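PDB 1E6Y: methyl-coenzyme M reductase I beta subunit from Methanosarcina barkeri, which serves as the beta subunit of the nickel-coenzyme F430 enzyme that releases methane from methyl-coenzyme M, using coenzyme B as reductant. Local coordinates for residues E[26-31]-E[427-432]; E[51-56]-E[70-75]; E[276-281]-E[291-296]. All coordinates share one frame; numbering follows the deposited sequence.

The three contacts lie well apart in the subunit. Contact 1 brings the start of helix 29-40 against the end of helix 425-429, so it closes a loop of nearly the whole chain, and contacts 2 and 3 are nested inside that loop. Contact 2 closes first, between helix 46-55 and the loop before helix 78-89; contact 3, the hairpin of strands 278-283 and 289-293, follows later. The centres of contacts 2 and 3 are about 65 Å apart, on opposite sides of the chain's centre. Contact 1, about 42 Å from contact 2 and 32 Å from contact 3 between centres, ties the N-terminal domain to the C-terminal one, whereas the other two are local closures, one within each domain.

Contact 1: E[26-31]-E[427-432]; sequences TRNAAI and KAVAGV
The backbones come nearest at A30 and V429, whose CA atoms are 5.3 Å apart where the first turn of helix 29-40 meets the end of helix 425-429. A30 turns its methyl toward the other segment, with CB 3.3 Å from A428 O. V429 divides its branches: CG2 meets CG1 of I31 at 4.0 Å in an oblique crossing, while CG1 lies 3.9 Å from ND2 of N28. N28 is the N-cap of helix 29-40. With CG anti to the backbone N (chi1 -168°), its OD1 takes the I31 N-H on an in-plane lone pair at 2.9 Å, and ND2 faces the other helix end. There ND2 donates a hydrogen bond to a water at 2.8 Å, which in turn donates to V429 O at 2.6 Å; S22 O is a further acceptor for ND2. An alanine here would remove both OD1 and ND2, and would probably leave the helix start less well capped and the water link to V429 O broken. G431, at positive phi, closes the other helix end in a Schellman motif, with G431 N bonded to A428 O and V432 N to K427 O. I213 of helix 204-221 packs on both I31 and V429.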
ATOM      1  N   THR E  26     -22.932  22.090   4.799  1.00 10.77           N
ATOM      2  CA  THR E  26     -22.373  22.864   5.900  1.00 10.92           C
ATOM      3  C   THR E  26     -23.413  23.732   6.625  1.00 11.07           C
ATOM      4  O   THR E  26     -23.121  24.304   7.676  1.00 11.10           O
ATOM      5  CB  THR E  26     -21.232  23.768   5.398  1.00 11.12           C
ATOM      6  OG1 THR E  26     -21.660  24.460   4.218  1.00 10.77           O
ATOM      7  CG2 THR E  26     -19.995  22.935   5.071  1.00 11.30           C
ATOM      8  N   ARG E  27     -24.620  23.822   6.068  1.00 11.68           N
ATOM      9  CA  ARG E  27     -25.684  24.633   6.665  1.00 11.96           C
ATOM     10  C   ARG E  27     -26.963  23.851   6.907  1.00 12.86           C
ATOM     11  O   ARG E  27     -27.761  24.219   7.781  1.00 13.94           O
ATOM     12  CB  ARG E  27     -26.037  25.826   5.750  1.00 11.50           C
ATOM     13  CG  ARG E  27     -24.886  26.785   5.561  1.00 10.32           C
ATOM     14  CD  ARG E  27     -25.275  28.058   4.788  1.00 10.37           C
ATOM     15  NE  ARG E  27     -24.040  28.731   4.395  1.00  9.90           N
ATOM     16  CZ  ARG E  27     -23.431  28.522   3.206  1.00 10.32           C
ATOM     17  NH1 ARG E  27     -22.293  29.138   2.964  1.00 10.31           N
ATOM     18  NH2 ARG E  27     -24.033  27.695   2.369  1.00 10.53           N
ATOM     19  N   ASN E  28     -27.215  22.833   6.090  1.00 12.90           N
ATOM     20  CA  ASN E  28     -28.503  22.144   6.115  1.00 12.54           C
ATOM     21  C   ASN E  28     -28.581  21.104   7.228  1.00 12.80           C
ATOM     22  O   ASN E  28     -27.844  20.119   7.225  1.00 12.51           O
ATOM     23  CB  ASN E  28     -28.778  21.479   4.760  1.00 12.52           C
ATOM     24  CG  ASN E  28     -30.213  21.005   4.623  1.00 12.84           C
ATOM     25  OD1 ASN E  28     -30.556  19.894   5.029  1.00 12.43           O
ATOM     26  ND2 ASN E  28     -31.065  21.856   4.061  1.00 13.23           N
ATOM     27  N   ALA E  29     -29.527  21.302   8.143  1.00 12.21           N
ATOM     28  CA  ALA E  29     -29.693  20.423   9.297  1.00 12.53           C
ATOM     29  C   ALA E  29     -30.090  18.999   8.909  1.00 11.88           C
ATOM     30  O   ALA E  29     -29.597  18.039   9.497  1.00 12.34           O
ATOM     31  CB  ALA E  29     -30.721  21.013  10.261  1.00 12.65           C
ATOM     32  N   ALA E  30     -30.955  18.865   7.904  1.00 11.96           N
ATOM     33  CA  ALA E  30     -31.398  17.550   7.435  1.00 11.66           C
ATOM     34  C   ALA E  30     -30.251  16.737   6.835  1.00 11.46           C
ATOM     35  O   ALA E  30     -30.093  15.554   7.141  1.00 11.41           O
ATOM     36  CB  ALA E  30     -32.524  17.701   6.415  1.00 12.05           C
ATOM     37  N   ILE E  31     -29.443  17.378   5.996  1.00 10.82           N
ATOM     38  CA  ILE E  31     -28.273  16.724   5.416  1.00 10.66           C
ATOM     39  C   ILE E  31     -27.257  16.340   6.492  1.00 10.37           C
ATOM     40  O   ILE E  31     -26.735  15.226   6.487  1.00 10.64           O
ATOM     41  CB  ILE E  31     -27.598  17.627   4.356  1.00 10.76           C
ATOM     42  CG1 ILE E  31     -28.531  17.787   3.151  1.00 11.46           C
ATOM     43  CG2 ILE E  31     -26.258  17.027   3.919  1.00 10.85           C
ATOM     44  CD1 ILE E  31     -27.988  18.679   2.065  1.00 11.19           C
ATOM     45  N   LYS E 427     -37.809  14.886   0.732  1.00 14.28           N
ATOM     46  CA  LYS E 427     -38.768  15.270   1.763  1.00 15.57           C
ATOM     47  C   LYS E 427     -38.069  15.652   3.066  1.00 16.17           C
ATOM     48  O   LYS E 427     -38.507  16.564   3.768  1.00 16.69           O
ATOM     49  CB  LYS E 427     -39.751  14.128   2.020  1.00 15.73           C
ATOM     50  CG  LYS E 427     -40.759  13.914   0.900  1.00 16.71           C
ATOM     51  CD  LYS E 427     -41.821  12.899   1.295  1.00 18.18           C
ATOM     52  CE  LYS E 427     -42.809  12.671   0.160  1.00 19.14           C
ATOM     53  NZ  LYS E 427     -43.733  11.536   0.453  1.00 20.80           N
ATOM     54  N   ALA E 428     -36.971  14.963   3.372  1.00 16.33           N
ATOM     55  CA  ALA E 428     -36.153  15.276   4.543  1.00 16.78           C
ATOM     56  C   ALA E 428     -35.568  16.683   4.439  1.00 17.64           C
ATOM     57  O   ALA E 428     -35.668  17.479   5.375  1.00 18.23           O
ATOM     58  CB  ALA E 428     -35.029  14.251   4.685  1.00 16.06           C
ATOM     59  N   VAL E 429     -34.982  16.992   3.287  1.00 18.41           N
ATOM     60  CA  VAL E 429     -34.352  18.288   3.064  1.00 19.87           C
ATOM     61  C   VAL E 429     -35.376  19.424   3.026  1.00 21.30           C
ATOM     62  O   VAL E 429     -35.110  20.518   3.524  1.00 21.37           O
ATOM     63  CB  VAL E 429     -33.522  18.285   1.758  1.00 19.78           C
ATOM     64  CG1 VAL E 429     -33.032  19.686   1.439  1.00 20.13           C
ATOM     65  CG2 VAL E 429     -32.338  17.341   1.900  1.00 19.58           C
ATOM     66  N   ALA E 430     -36.567  19.142   2.504  1.00 22.65           N
ATOM     67  CA  ALA E 430     -37.641  20.133   2.463  1.00 24.93           C
ATOM     68  C   ALA E 430     -38.348  20.289   3.815  1.00 26.85           C
ATOM     69  O   ALA E 430     -39.245  21.127   3.962  1.00 27.39           O
ATOM     70  CB  ALA E 430     -38.647  19.765   1.384  1.00 24.56           C
ATOM     71  N   GLY E 431     -37.969  19.451   4.780  1.00 28.51           N
ATOM     72  CA  GLY E 431     -38.494  19.562   6.131  1.00 30.51           C
ATOM     73  C   GLY E 431     -39.941  19.131   6.275  1.00 32.14           C
ATOM     74  O   GLY E 431     -40.634  19.572   7.191  1.00 32.39           O
ATOM     75  N   VAL E 432     -40.390  18.249   5.387  1.00 33.23           N
ATOM     76  CA  VAL E 432     -41.795  17.858   5.339  1.00 34.72           C
ATOM     77  C   VAL E 432     -42.052  16.458   5.900  1.00 35.68           C
ATOM     78  O   VAL E 432     -43.169  15.943   5.806  1.00 35.87           O
ATOM     79  CB  VAL E 432     -42.354  17.939   3.896  1.00 35.13           C
ATOM     80  CG1 VAL E 432     -42.205  19.354   3.358  1.00 35.27           C
ATOM     81  CG2 VAL E 432     -41.637  16.952   2.995  1.00 35.16           C
TER
HETATM   82  O   HOH W   1     -33.685  22.184   4.913  1.00 33.63           O

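Contact 2: E[51-56]-E[70-75]; sequences GALASG and LNYDIV
The contact lies where the chain, after the last turn of helix 46-55, comes back through a loop without regular structure and packs 70-75 on that helix. Between the two segments one backbone hydrogen bond forms, L70 N to L53 O at 2.9 Å and almost straight (175° at the hydrogen), although the donor stands above the carbonyl plane. L53 carries the apolar part. Its CG is anti to the carbonyl carbon (chi1 -76°), and the two methyls part company. CD2 meets CD1 of L70 at 4.0 Å in an oblique crossing; CD1 reaches CD2 of the Y72 ring at 3.6 Å and the CD1 tip of I74 at 4.0 Å, with both side chains crossing L53 at about a right angle. L70 CB lies over one face of the Y72 ring, towards its rim. A155 of helix 149-157 touches L53, V152 of the same helix packs on L70 and Y72, and I138 of helix 125-141 on Y72 and I74; Y72 also stacks on F142 and bonds through OH to T144. On the side where A54 and N71 are exposed, a water donates to both A54 O and N71 OD1, each at 2.8 Å. S55 OG doubles the S55 N bond to G51 O, and G56 leaves the helix at positive phi. This is plain core packing of a helix end with the connection that follows it, among neighbouring helices and away from the F430 and coenzyme sites.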
ATOM      1  N   GLY E  51     -23.694 -18.620  12.810  1.00 12.36           N
ATOM      2  CA  GLY E  51     -23.133 -19.585  11.879  1.00 12.59           C
ATOM      3  C   GLY E  51     -21.620 -19.677  11.966  1.00 12.50           C
ATOM      4  O   GLY E  51     -21.059 -20.775  11.983  1.00 12.70           O
ATOM      5  N   ALA E  52     -20.963 -18.522  12.063  1.00 12.43           N
ATOM      6  CA  ALA E  52     -19.509 -18.462  12.185  1.00 12.31           C
ATOM      7  C   ALA E  52     -19.019 -19.149  13.458  1.00 12.56           C
ATOM      8  O   ALA E  52     -18.026 -19.881  13.431  1.00 12.43           O
ATOM      9  CB  ALA E  52     -19.046 -17.011  12.163  1.00 12.46           C
ATOM     10  N   LEU E  53     -19.723 -18.921  14.565  1.00 12.77           N
ATOM     11  CA  LEU E  53     -19.378 -19.544  15.840  1.00 13.08           C
ATOM     12  C   LEU E  53     -19.454 -21.061  15.755  1.00 13.36           C
ATOM     13  O   LEU E  53     -18.557 -21.760  16.224  1.00 13.93           O
ATOM     14  CB  LEU E  53     -20.313 -19.055  16.946  1.00 13.07           C
ATOM     15  CG  LEU E  53     -20.068 -17.645  17.479  1.00 12.96           C
ATOM     16  CD1 LEU E  53     -21.231 -17.226  18.360  1.00 12.75           C
ATOM     17  CD2 LEU E  53     -18.763 -17.611  18.255  1.00 13.30           C
ATOM     18  N   ALA E  54     -20.505 -21.560  15.110  1.00 13.89           N
ATOM     19  CA  ALA E  54     -20.755 -22.995  15.036  1.00 14.38           C
ATOM     20  C   ALA E  54     -19.770 -23.710  14.115  1.00 14.49           C
ATOM     21  O   ALA E  54     -19.291 -24.796  14.439  1.00 15.09           O
ATOM     22  CB  ALA E  54     -22.183 -23.252  14.574  1.00 13.85           C
ATOM     23  N   SER E  55     -19.448 -23.083  12.987  1.00 14.85           N
ATOM     24  CA  SER E  55     -18.665 -23.739  11.941  1.00 14.53           C
ATOM     25  C   SER E  55     -17.178 -23.397  11.987  1.00 14.25           C
ATOM     26  O   SER E  55     -16.359 -24.096  11.392  1.00 14.06           O
ATOM     27  CB  SER E  55     -19.222 -23.379  10.563  1.00 15.13           C
ATOM     28  OG  SER E  55     -19.052 -22.003  10.293  1.00 15.06           O
ATOM     29  N   GLY E  56     -16.842 -22.297  12.654  1.00 13.73           N
ATOM     30  CA  GLY E  56     -15.472 -21.817  12.649  1.00 13.45           C
ATOM     31  C   GLY E  56     -15.133 -21.043  11.388  1.00 13.33           C
ATOM     32  O   GLY E  56     -13.983 -20.648  11.193  1.00 12.64           O
ATOM     33  N   LEU E  70     -18.593 -23.342  18.626  1.00 14.68           N
ATOM     34  CA  LEU E  70     -19.411 -22.861  19.733  1.00 15.02           C
ATOM     35  C   LEU E  70     -20.859 -22.737  19.270  1.00 15.30           C
ATOM     36  O   LEU E  70     -21.145 -22.079  18.270  1.00 14.50           O
ATOM     37  CB  LEU E  70     -18.904 -21.499  20.227  1.00 14.97           C
ATOM     38  CG  LEU E  70     -17.484 -21.443  20.804  1.00 15.55           C
ATOM     39  CD1 LEU E  70     -17.102 -19.999  21.072  1.00 15.05           C
ATOM     40  CD2 LEU E  70     -17.403 -22.264  22.086  1.00 15.87           C
ATOM     41  N   ASN E  71     -21.758 -23.426  19.964  1.00 15.70           N
ATOM     42  CA  ASN E  71     -23.170 -23.435  19.599  1.00 17.03           C
ATOM     43  C   ASN E  71     -23.972 -22.494  20.488  1.00 17.07           C
ATOM     44  O   ASN E  71     -24.465 -22.884  21.548  1.00 16.86           O
ATOM     45  CB  ASN E  71     -23.731 -24.856  19.689  1.00 18.29           C
ATOM     46  CG  ASN E  71     -22.978 -25.828  18.811  1.00 20.09           C
ATOM     47  OD1 ASN E  71     -22.746 -25.562  17.631  1.00 21.24           O
ATOM     48  ND2 ASN E  71     -22.531 -26.933  19.395  1.00 21.38           N
ATOM     49  N   TYR E  72     -24.003 -21.226  20.090  1.00 17.07           N
ATOM     50  CA  TYR E  72     -24.743 -20.200  20.814  1.00 16.73           C
ATOM     51  C   TYR E  72     -25.971 -19.818  20.002  1.00 17.20           C
ATOM     52  O   TYR E  72     -25.882 -19.609  18.789  1.00 16.84           O
ATOM     53  CB  TYR E  72     -23.878 -18.955  21.021  1.00 16.11           C
ATOM     54  CG  TYR E  72     -22.616 -19.164  21.833  1.00 15.83           C
ATOM     55  CD1 TYR E  72     -22.442 -20.303  22.623  1.00 15.73           C
ATOM     56  CD2 TYR E  72     -21.613 -18.196  21.846  1.00 15.91           C
ATOM     57  CE1 TYR E  72     -21.300 -20.469  23.406  1.00 16.39           C
ATOM     58  CE2 TYR E  72     -20.476 -18.348  22.626  1.00 15.48           C
ATOM     59  CZ  TYR E  72     -20.325 -19.483  23.404  1.00 15.62           C
ATOM     60  OH  TYR E  72     -19.203 -19.615  24.188  1.00 15.18           O
ATOM     61  N   ASP E  73     -27.111 -19.706  20.672  1.00 17.51           N
ATOM     62  CA  ASP E  73     -28.325 -19.268  20.002  1.00 17.84           C
ATOM     63  C   ASP E  73     -28.394 -17.745  19.986  1.00 17.67           C
ATOM     64  O   ASP E  73     -29.075 -17.133  20.808  1.00 17.99           O
ATOM     65  CB  ASP E  73     -29.557 -19.852  20.700  1.00 18.75           C
ATOM     66  CG  ASP E  73     -30.833 -19.661  19.894  1.00 19.80           C
ATOM     67  OD1 ASP E  73     -30.761 -19.233  18.721  1.00 20.05           O
ATOM     68  OD2 ASP E  73     -31.918 -19.942  20.441  1.00 21.31           O
ATOM     69  N   ILE E  74     -27.667 -17.140  19.052  1.00 17.10           N
ATOM     70  CA  ILE E  74     -27.603 -15.687  18.945  1.00 16.56           C
ATOM     71  C   ILE E  74     -28.954 -15.114  18.517  1.00 16.54           C
ATOM     72  O   ILE E  74     -29.489 -14.219  19.169  1.00 16.79           O
ATOM     73  CB  ILE E  74     -26.526 -15.247  17.922  1.00 16.26           C
ATOM     74  CG1 ILE E  74     -25.180 -15.910  18.250  1.00 15.95           C
ATOM     75  CG2 ILE E  74     -26.403 -13.728  17.913  1.00 15.83           C
ATOM     76  CD1 ILE E  74     -24.608 -15.538  19.605  1.00 15.48           C
ATOM     77  N   VAL E  75     -29.517 -15.672  17.449  1.00 16.80           N
ATOM     78  CA  VAL E  75     -30.774 -15.189  16.888  1.00 17.23           C
ATOM     79  C   VAL E  75     -31.947 -15.371  17.857  1.00 17.59           C
ATOM     80  O   VAL E  75     -32.781 -14.477  18.005  1.00 17.58           O
ATOM     81  CB  VAL E  75     -31.080 -15.902  15.546  1.00 17.10           C
ATOM     82  CG1 VAL E  75     -32.457 -15.500  15.025  1.00 17.06           C
ATOM     83  CG2 VAL E  75     -30.010 -15.549  14.520  1.00 17.26           C
TER
HETATM   84  O   HOH W   2     -20.310 -26.384  16.467  1.00 23.01           O

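Contact 3: E[276-281]-E[291-296]; sequences GIISVD and YKANDV
The Y291 ring and the N294 amide approach the other segment at different places in this antiparallel hairpin. The ring, with CG anti to the carbonyl carbon (chi1 -75°), lies obliquely: its CD2 approaches CD1 of I278 at 3.8 Å, and CE2 meets CG2 of V280, also at 3.8 Å. N294 turns its amide back so that ND2 donates to S279 OG and to G276 O, both at 2.9 Å and both close to the amide plane; two bonds thus fix its rotation. K292 shares the S279 face, its chain extended beyond CG and crossing D281 at about a right angle. K292 NZ and D281 OD2 are 4.4 Å apart, too far for a salt bridge, but a water joins them, while D281 OD1 pairs with R234 of the gamma subunit. S279 and K292 form the hydrogen-bonded pair, K292 N to S279 O at 2.7 Å and S279 N to K292 O at 3.0 Å; beyond the paired strands, N294 N donates to I277 O at 2.8 Å. I278 and A293 share the other face, against W299 of helix 296-318. I278 and Y291 also rest on I273 of helix 261-274, so the hairpin base is seated on the two helices that flank it in the chain.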
ATOM      1  N   GLY E 276     -33.552  31.610 -20.699  1.00 16.86           N
ATOM      2  CA  GLY E 276     -32.549  32.632 -20.947  1.00 16.43           C
ATOM      3  C   GLY E 276     -31.162  32.260 -20.449  1.00 15.68           C
ATOM      4  O   GLY E 276     -30.273  33.110 -20.385  1.00 15.96           O
ATOM      5  N   ILE E 277     -30.968  30.987 -20.120  1.00 15.11           N
ATOM      6  CA  ILE E 277     -29.690  30.512 -19.596  1.00 14.73           C
ATOM      7  C   ILE E 277     -28.640  30.412 -20.704  1.00 14.35           C
ATOM      8  O   ILE E 277     -27.453  30.636 -20.460  1.00 14.34           O
ATOM      9  CB  ILE E 277     -29.853  29.136 -18.900  1.00 14.91           C
ATOM     10  CG1 ILE E 277     -30.787  29.277 -17.695  1.00 15.75           C
ATOM     11  CG2 ILE E 277     -28.498  28.602 -18.444  1.00 14.72           C
ATOM     12  CD1 ILE E 277     -31.256  27.956 -17.131  1.00 16.71           C
ATOM     13  N   ILE E 278     -29.081  30.075 -21.914  1.00 14.19           N
ATOM     14  CA  ILE E 278     -28.206  30.093 -23.087  1.00 14.53           C
ATOM     15  C   ILE E 278     -28.823  30.881 -24.242  1.00 15.17           C
ATOM     16  O   ILE E 278     -30.047  30.981 -24.358  1.00 15.93           O
ATOM     17  CB  ILE E 278     -27.859  28.657 -23.581  1.00 14.39           C
ATOM     18  CG1 ILE E 278     -29.113  27.945 -24.102  1.00 14.53           C
ATOM     19  CG2 ILE E 278     -27.226  27.859 -22.454  1.00 14.14           C
ATOM     20  CD1 ILE E 278     -28.830  26.632 -24.810  1.00 14.98           C
ATOM     21  N   SER E 279     -27.961  31.470 -25.066  1.00 15.42           N
ATOM     22  CA  SER E 279     -28.384  32.249 -26.226  1.00 16.16           C
ATOM     23  C   SER E 279     -27.495  31.899 -27.409  1.00 16.13           C
ATOM     24  O   SER E 279     -26.365  31.447 -27.226  1.00 15.87           O
ATOM     25  CB  SER E 279     -28.260  33.750 -25.939  1.00 15.59           C
ATOM     26  OG  SER E 279     -29.104  34.146 -24.875  1.00 19.12           O
ATOM     27  N   VAL E 280     -27.996  32.131 -28.619  1.00 16.33           N
ATOM     28  CA  VAL E 280     -27.161  32.031 -29.812  1.00 16.77           C
ATOM     29  C   VAL E 280     -26.069  33.094 -29.734  1.00 17.40           C
ATOM     30  O   VAL E 280     -26.344  34.252 -29.411  1.00 17.10           O
ATOM     31  CB  VAL E 280     -27.983  32.233 -31.110  1.00 16.61           C
ATOM     32  CG1 VAL E 280     -27.059  32.243 -32.327  1.00 17.18           C
ATOM     33  CG2 VAL E 280     -29.013  31.127 -31.250  1.00 16.24           C
ATOM     34  N   ASP E 281     -24.823  32.652 -29.875  1.00 17.31           N
ATOM     35  CA  ASP E 281     -23.661  33.535 -29.843  1.00 18.51           C
ATOM     36  C   ASP E 281     -23.289  33.958 -31.262  1.00 18.96           C
ATOM     37  O   ASP E 281     -23.117  35.144 -31.547  1.00 19.42           O
ATOM     38  CB  ASP E 281     -22.480  32.811 -29.182  1.00 19.46           C
ATOM     39  CG  ASP E 281     -21.258  33.701 -29.004  1.00 20.95           C
ATOM     40  OD1 ASP E 281     -20.128  33.169 -29.048  1.00 22.30           O
ATOM     41  OD2 ASP E 281     -21.420  34.920 -28.784  1.00 21.88           O
ATOM     42  N   TYR E 291     -23.967  28.332 -29.483  1.00 13.73           N
ATOM     43  CA  TYR E 291     -24.582  28.960 -28.319  1.00 14.08           C
ATOM     44  C   TYR E 291     -23.539  29.466 -27.334  1.00 14.00           C
ATOM     45  O   TYR E 291     -22.365  29.105 -27.418  1.00 14.55           O
ATOM     46  CB  TYR E 291     -25.525  27.977 -27.620  1.00 13.45           C
ATOM     47  CG  TYR E 291     -26.824  27.758 -28.358  1.00 13.25           C
ATOM     48  CD1 TYR E 291     -26.878  26.936 -29.482  1.00 13.47           C
ATOM     49  CD2 TYR E 291     -27.979  28.446 -27.989  1.00 13.74           C
ATOM     50  CE1 TYR E 291     -28.046  26.814 -30.228  1.00 13.47           C
ATOM     51  CE2 TYR E 291     -29.151  28.333 -28.727  1.00 13.47           C
ATOM     52  CZ  TYR E 291     -29.177  27.519 -29.846  1.00 14.09           C
ATOM     53  OH  TYR E 291     -30.324  27.434 -30.596  1.00 13.91           O
ATOM     54  N   LYS E 292     -23.959  30.390 -26.474  1.00 14.13           N
ATOM     55  CA  LYS E 292     -23.160  30.811 -25.327  1.00 13.93           C
ATOM     56  C   LYS E 292     -23.992  30.645 -24.058  1.00 14.14           C
ATOM     57  O   LYS E 292     -25.220  30.750 -24.095  1.00 13.59           O
ATOM     58  CB  LYS E 292     -22.728  32.274 -25.470  1.00 15.04           C
ATOM     59  CG  LYS E 292     -23.880  33.265 -25.514  1.00 16.80           C
ATOM     60  CD  LYS E 292     -23.381  34.690 -25.673  1.00 18.59           C
ATOM     61  CE  LYS E 292     -24.533  35.649 -25.941  1.00 20.18           C
ATOM     62  NZ  LYS E 292     -24.063  37.064 -26.013  1.00 21.78           N
ATOM     63  N   ALA E 293     -23.325  30.303 -22.962  1.00 13.77           N
ATOM     64  CA  ALA E 293     -23.981  30.224 -21.664  1.00 14.35           C
ATOM     65  C   ALA E 293     -23.937  31.590 -20.984  1.00 14.65           C
ATOM     66  O   ALA E 293     -22.863  32.150 -20.762  1.00 15.12           O
ATOM     67  CB  ALA E 293     -23.295  29.172 -20.794  1.00 14.59           C
ATOM     68  N   ASN E 294     -25.115  32.139 -20.700  1.00 14.92           N
ATOM     69  CA  ASN E 294     -25.227  33.433 -20.035  1.00 15.02           C
ATOM     70  C   ASN E 294     -24.983  33.304 -18.534  1.00 14.92           C
ATOM     71  O   ASN E 294     -24.596  34.270 -17.873  1.00 14.82           O
ATOM     72  CB  ASN E 294     -26.608  34.037 -20.291  1.00 16.49           C
ATOM     73  CG  ASN E 294     -26.902  34.213 -21.772  1.00 16.91           C
ATOM     74  OD1 ASN E 294     -26.098  34.778 -22.515  1.00 18.76           O
ATOM     75  ND2 ASN E 294     -28.047  33.708 -22.210  1.00 17.30           N
ATOM     76  N   ASP E 295     -25.260  32.120 -17.997  1.00 13.55           N
ATOM     77  CA  ASP E 295     -24.919  31.788 -16.616  1.00 12.98           C
ATOM     78  C   ASP E 295     -24.273  30.413 -16.655  1.00 11.71           C
ATOM     79  O   ASP E 295     -24.948  29.413 -16.885  1.00 12.37           O
ATOM     80  CB  ASP E 295     -26.180  31.754 -15.742  1.00 12.49           C
ATOM     81  CG  ASP E 295     -25.869  31.641 -14.248  1.00 14.12           C
ATOM     82  OD1 ASP E 295     -24.935  30.907 -13.866  1.00 13.29           O
ATOM     83  OD2 ASP E 295     -26.608  32.243 -13.443  1.00 14.48           O
ATOM     84  N   VAL E 296     -22.955  30.377 -16.494  1.00 11.78           N
ATOM     85  CA  VAL E 296     -22.198  29.146 -16.700  1.00 11.07           C
ATOM     86  C   VAL E 296     -22.513  28.063 -15.661  1.00 10.50           C
ATOM     87  O   VAL E 296     -22.840  26.936 -16.032  1.00 11.30           O
ATOM     88  CB  VAL E 296     -20.669  29.420 -16.748  1.00 10.63           C
ATOM     89  CG1 VAL E 296     -19.898  28.107 -16.866  1.00 10.28           C
ATOM     90  CG2 VAL E 296     -20.341  30.330 -17.931  1.00 11.78           C
TER
HETATM   91  O   HOH W   3     -22.974  37.318 -28.620  1.00 39.24           O